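Local structure of glucosamine-6-phosphate deaminase (Thermotoga maritima, 1J5X) at residues 311-314 with 315-318; 84-87 with 88-91. The protein belongs to the sugar-isomerase (SIS) domain proteins and folds into two parallel sheets packed among helices. All blocks are in the same frame, centred on the assembly; numbering follows the deposited sequence.

Contact 1 of 2, residues 311-314 with 315-318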
ATOM      1  N   ARG A 311       1.818  -7.257   2.401  1.00 16.44           N
ATOM      2  CA  ARG A 311       2.904  -7.287   1.441  1.00 15.44           C
ATOM      3  C   ARG A 311       3.797  -6.086   1.203  1.00 13.58           C
ATOM      4  O   ARG A 311       4.717  -6.189   0.391  1.00 17.66           O
ATOM      5  CB  ARG A 311       2.441  -7.870   0.095  1.00 15.36           C
ATOM      6  CG  ARG A 311       2.231  -9.460   0.166  1.00 18.06           C
ATOM      7  CD  ARG A 311       1.419  -9.920  -1.049  1.00 17.88           C
ATOM      8  NE  ARG A 311       1.371 -11.396  -1.197  1.00 17.01           N
ATOM      9  CZ  ARG A 311       2.206 -12.084  -1.970  1.00 18.97           C
ATOM     10  NH1 ARG A 311       3.166 -11.450  -2.669  1.00 16.14           N
ATOM     11  NH2 ARG A 311       2.062 -13.435  -2.071  1.00 14.18           N
ATOM     12  N   THR A 312       3.502  -4.974   1.846  1.00 17.47           N
ATOM     13  CA  THR A 312       4.456  -3.834   1.736  1.00 18.57           C
ATOM     14  C   THR A 312       5.496  -3.925   2.880  1.00 17.55           C
ATOM     15  O   THR A 312       6.484  -3.201   2.899  1.00 19.55           O
ATOM     16  CB  THR A 312       3.785  -2.423   1.769  1.00 16.78           C
ATOM     17  OG1 THR A 312       3.148  -2.170   3.013  1.00 16.12           O
ATOM     18  CG2 THR A 312       2.756  -2.311   0.623  1.00 16.29           C
ATOM     19  N   VAL A 313       5.300  -4.829   3.813  1.00 19.88           N
ATOM     20  CA  VAL A 313       6.254  -4.952   4.930  1.00 19.64           C
ATOM     21  C   VAL A 313       7.695  -5.230   4.445  1.00 21.55           C
ATOM     22  O   VAL A 313       8.649  -4.586   4.908  1.00 21.46           O
ATOM     23  CB  VAL A 313       5.785  -6.057   5.911  1.00 19.31           C
ATOM     24  CG1 VAL A 313       6.881  -6.372   6.952  1.00 21.43           C
ATOM     25  CG2 VAL A 313       4.552  -5.602   6.633  1.00 17.80           C
ATOM     26  N   PRO A 314       7.889  -6.180   3.543  1.00 19.01           N
ATOM     27  CA  PRO A 314       9.255  -6.420   3.086  1.00 20.09           C
ATOM     28  C   PRO A 314       9.915  -5.122   2.538  1.00 22.48           C
ATOM     29  O   PRO A 314      11.058  -4.829   2.823  1.00 21.49           O
ATOM     30  CB  PRO A 314       9.072  -7.446   1.993  1.00 17.57           C
ATOM     31  CG  PRO A 314       7.892  -8.280   2.512  1.00 18.60           C
ATOM     32  CD  PRO A 314       6.943  -7.192   2.976  1.00 19.55           C
ATOM     33  N   ALA A 315       9.171  -4.361   1.719  1.00 19.42           N
ATOM     34  CA  ALA A 315       9.750  -3.123   1.165  1.00 19.14           C
ATOM     35  C   ALA A 315       9.982  -2.045   2.231  1.00 20.75           C
ATOM     36  O   ALA A 315      10.946  -1.280   2.121  1.00 20.45           O
ATOM     37  CB  ALA A 315       8.817  -2.570  -0.002  1.00 20.23           C
ATOM     38  N   GLN A 316       9.148  -1.981   3.268  1.00 18.26           N
ATOM     39  CA  GLN A 316       9.378  -1.006   4.357  1.00 20.69           C
ATOM     40  C   GLN A 316      10.694  -1.392   5.077  1.00 23.63           C
ATOM     41  O   GLN A 316      11.435  -0.537   5.501  1.00 21.68           O
ATOM     42  CB  GLN A 316       8.296  -1.086   5.399  1.00 21.03           C
ATOM     43  CG  GLN A 316       6.894  -0.653   4.954  1.00 23.45           C
ATOM     44  CD  GLN A 316       5.853  -1.000   6.011  1.00 26.34           C
ATOM     45  OE1 GLN A 316       6.117  -0.889   7.171  1.00 25.85           O
ATOM     46  NE2 GLN A 316       4.656  -1.413   5.600  1.00 27.69           N
ATOM     47  N   ILE A 317      10.919  -2.700   5.255  1.00 22.37           N
ATOM     48  CA  ILE A 317      12.146  -3.179   5.895  1.00 23.29           C
ATOM     49  C   ILE A 317      13.348  -2.930   4.969  1.00 24.82           C
ATOM     50  O   ILE A 317      14.430  -2.550   5.439  1.00 24.68           O
ATOM     51  CB  ILE A 317      12.007  -4.716   6.282  1.00 22.85           C
ATOM     52  CG1 ILE A 317      10.997  -4.850   7.407  1.00 20.73           C
ATOM     53  CG2 ILE A 317      13.385  -5.335   6.646  1.00 24.55           C
ATOM     54  CD1 ILE A 317      10.627  -6.356   7.755  1.00 23.57           C
ATOM     55  N   LEU A 318      13.167  -3.124   3.671  1.00 21.43           N
ATOM     56  CA  LEU A 318      14.236  -2.855   2.726  1.00 25.05           C
ATOM     57  C   LEU A 318      14.566  -1.363   2.824  1.00 25.74           C
ATOM     58  O   LEU A 318      15.744  -0.981   2.938  1.00 23.78           O
ATOM     59  CB  LEU A 318      13.794  -3.172   1.299  1.00 23.32           C
ATOM     60  CG  LEU A 318      14.826  -2.800   0.218  1.00 24.21           C
ATOM     61  CD1 LEU A 318      16.161  -3.634   0.355  1.00 23.90           C
ATOM     62  CD2 LEU A 318      14.208  -3.113  -1.120  1.00 22.89           C
TER
HETATM   63  O   HOH W   1       6.991  -5.182  -0.217  1.00 20.71           O

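Contact 2 of 2, residues 84-87 with 88-91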
ATOM      1  N   ALA A  84      -9.693   4.647  -8.942  1.00 17.02           N
ATOM      2  CA  ALA A  84      -8.758   5.207  -7.919  1.00 16.03           C
ATOM      3  C   ALA A  84      -8.260   6.470  -8.658  1.00 14.63           C
ATOM      4  O   ALA A  84      -7.871   6.404  -9.866  1.00 17.46           O
ATOM      5  CB  ALA A  84      -7.609   4.249  -7.681  1.00 15.70           C
ATOM      6  N   ILE A  85      -8.269   7.620  -7.962  1.00 15.14           N
ATOM      7  CA  ILE A  85      -7.875   8.884  -8.607  1.00 15.75           C
ATOM      8  C   ILE A  85      -7.000   9.708  -7.664  1.00 15.10           C
ATOM      9  O   ILE A  85      -7.335   9.840  -6.467  1.00 14.62           O
ATOM     10  CB  ILE A  85      -9.139   9.779  -8.889  1.00 15.78           C
ATOM     11  CG1 ILE A  85     -10.235   8.923  -9.589  1.00 17.98           C
ATOM     12  CG2 ILE A  85      -8.756  11.051  -9.738  1.00 14.06           C
ATOM     13  CD1 ILE A  85     -11.653   9.546  -9.638  1.00 20.46           C
ATOM     14  N   PRO A  86      -5.893  10.252  -8.194  1.00 15.95           N
ATOM     15  CA  PRO A  86      -5.045  11.091  -7.320  1.00 16.74           C
ATOM     16  C   PRO A  86      -5.938  12.278  -6.937  1.00 17.65           C
ATOM     17  O   PRO A  86      -6.626  12.817  -7.800  1.00 16.56           O
ATOM     18  CB  PRO A  86      -3.893  11.531  -8.235  1.00 18.90           C
ATOM     19  CG  PRO A  86      -3.776  10.364  -9.230  1.00 22.39           C
ATOM     20  CD  PRO A  86      -5.239  10.004  -9.507  1.00 18.32           C
ATOM     21  N   ALA A  87      -5.915  12.725  -5.672  1.00 18.94           N
ATOM     22  CA  ALA A  87      -6.858  13.769  -5.299  1.00 15.88           C
ATOM     23  C   ALA A  87      -6.740  15.078  -6.039  1.00 17.91           C
ATOM     24  O   ALA A  87      -7.761  15.758  -6.172  1.00 17.41           O
ATOM     25  CB  ALA A  87      -6.869  14.053  -3.770  1.00 13.98           C
ATOM     26  N   GLY A  88      -5.532  15.435  -6.458  1.00 18.34           N
ATOM     27  CA  GLY A  88      -5.349  16.673  -7.206  1.00 17.51           C
ATOM     28  C   GLY A  88      -6.180  16.706  -8.492  1.00 17.37           C
ATOM     29  O   GLY A  88      -6.680  17.747  -8.888  1.00 17.09           O
ATOM     30  N   GLU A  89      -6.326  15.562  -9.170  1.00 17.86           N
ATOM     31  CA  GLU A  89      -7.122  15.537 -10.397  1.00 16.98           C
ATOM     32  C   GLU A  89      -8.608  15.811 -10.115  1.00 15.76           C
ATOM     33  O   GLU A  89      -9.315  16.390 -10.952  1.00 18.52           O
ATOM     34  CB  GLU A  89      -6.925  14.184 -11.127  1.00 16.02           C
ATOM     35  CG  GLU A  89      -5.405  14.014 -11.490  1.00 18.23           C
ATOM     36  CD  GLU A  89      -5.153  12.811 -12.386  1.00 23.30           C
ATOM     37  OE1 GLU A  89      -6.106  11.992 -12.584  1.00 23.38           O
ATOM     38  OE2 GLU A  89      -4.006  12.695 -12.854  1.00 17.76           O
ATOM     39  N   VAL A  90      -9.089  15.386  -8.954  1.00 16.45           N
ATOM     40  CA  VAL A  90     -10.469  15.622  -8.604  1.00 15.81           C
ATOM     41  C   VAL A  90     -10.596  17.090  -8.155  1.00 18.97           C
ATOM     42  O   VAL A  90     -11.521  17.799  -8.556  1.00 17.08           O
ATOM     43  CB  VAL A  90     -10.930  14.705  -7.427  1.00 17.77           C
ATOM     44  CG1 VAL A  90     -12.386  15.021  -7.040  1.00 17.85           C
ATOM     45  CG2 VAL A  90     -10.834  13.158  -7.849  1.00 18.16           C
ATOM     46  N   ALA A  91      -9.687  17.480  -7.275  1.00 17.40           N
ATOM     47  CA  ALA A  91      -9.715  18.854  -6.726  1.00 17.64           C
ATOM     48  C   ALA A  91      -9.759  19.905  -7.810  1.00 20.10           C
ATOM     49  O   ALA A  91     -10.466  20.925  -7.659  1.00 21.35           O
ATOM     50  CB  ALA A  91      -8.454  19.091  -5.836  1.00 18.66           C
TER

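Contact 1 of 2, residues 311-314 with 315-318
T312 and Q316 meet one helical turn apart. The backbone N of Q316 donates to T312 O at 3.0 Å, with an N-H...O angle of 155°. The side chains follow the same pairing: Q316 CG leaves beside its own N (chi1 -67°) and the extended chain runs back over the turn, passing 3.3 Å from T312 O at CG and bringing NE2 to 3.1 Å from T312 OG1. The other end of the amide is fixed from outside, where OE1 of Q316 accepts from Q23.

Two further i to i+4 bonds, I317 N to V313 O and L318 N to P314 O, continue the pattern near the N-terminal end of helix 313-326. P314 suits such a position, since a proline nitrogen carries no hydrogen to donate. On one flank V313 CG1, anti to the backbone N (chi1 170°), lies 3.8 Å from I317 CD1. A water bridges R311 and A315: it donates to R311 O at 2.6 Å and accepts from A315 N at 3.0 Å.

Further out, helix 184-205 covers P314 and I317, while helix 162-179 touches T312 and Q316. The R311 guanidinium points back from the turn and is held by S307, Q267, V293 and S302.

Contact 2 of 2, residues 84-87 with 88-91
The turn from strand 81-86 into the short helix 87-91 brings I85 back against V90. I85 CG2, anti to its own backbone N, lies 3.5 Å from V90 CG2, and the two side chains meet at about a right angle. The same methyl is 3.9 Å from E89 CB, so this one methyl touches both V90 and E89.

Backbone bonds of unequal quality accompany this packing. A91 N donates to A87 O at 2.8 Å with an N-H...O angle of 171°, a nearly straight i to i+4 helical bond. V90 N reaches the same oxygen only weakly, its angle being 125°, so A87 O receives one strong and one weak donor. Before them, E89 N makes another weak bond, to P86 O at 3.1 Å.

Within the SIS domain this is a strand-to-helix connection at an edge of the five-stranded parallel sheet. Backbone bonds from I85 and A87 to strand 54-59 tie the departing chain to its neighbour. The extended E89 side chain crosses the proline ring at a slant, with OE1 3.8 Å from P86 CD, a van der Waals approach on the more exposed flank. On the buried flank V90 packs on A119 and L123 of helix 114-125 and on V58. I95 lies against I85, V90 and E89.

Contact 2 comes first along the chain, within the SIS domain, and contact 1 follows more than two hundred residues later. Their centres are 26 Å apart, on opposite sides of the chain's centre, and their nearest atoms stay about 15 Å from each other. They share no helix or strand. Residues 84-91 run from the end of strand 81-86, outermost in the five-stranded sheet of this chain, into helix 87-91. Residues 311-318 lead into helix 313-326, and R311, just ahead of that helix, bonds to Q267 and V293, at the ends of two strands of the four-stranded sheet. The contacts are thus separate local elements, each beside a different parallel sheet of one chain.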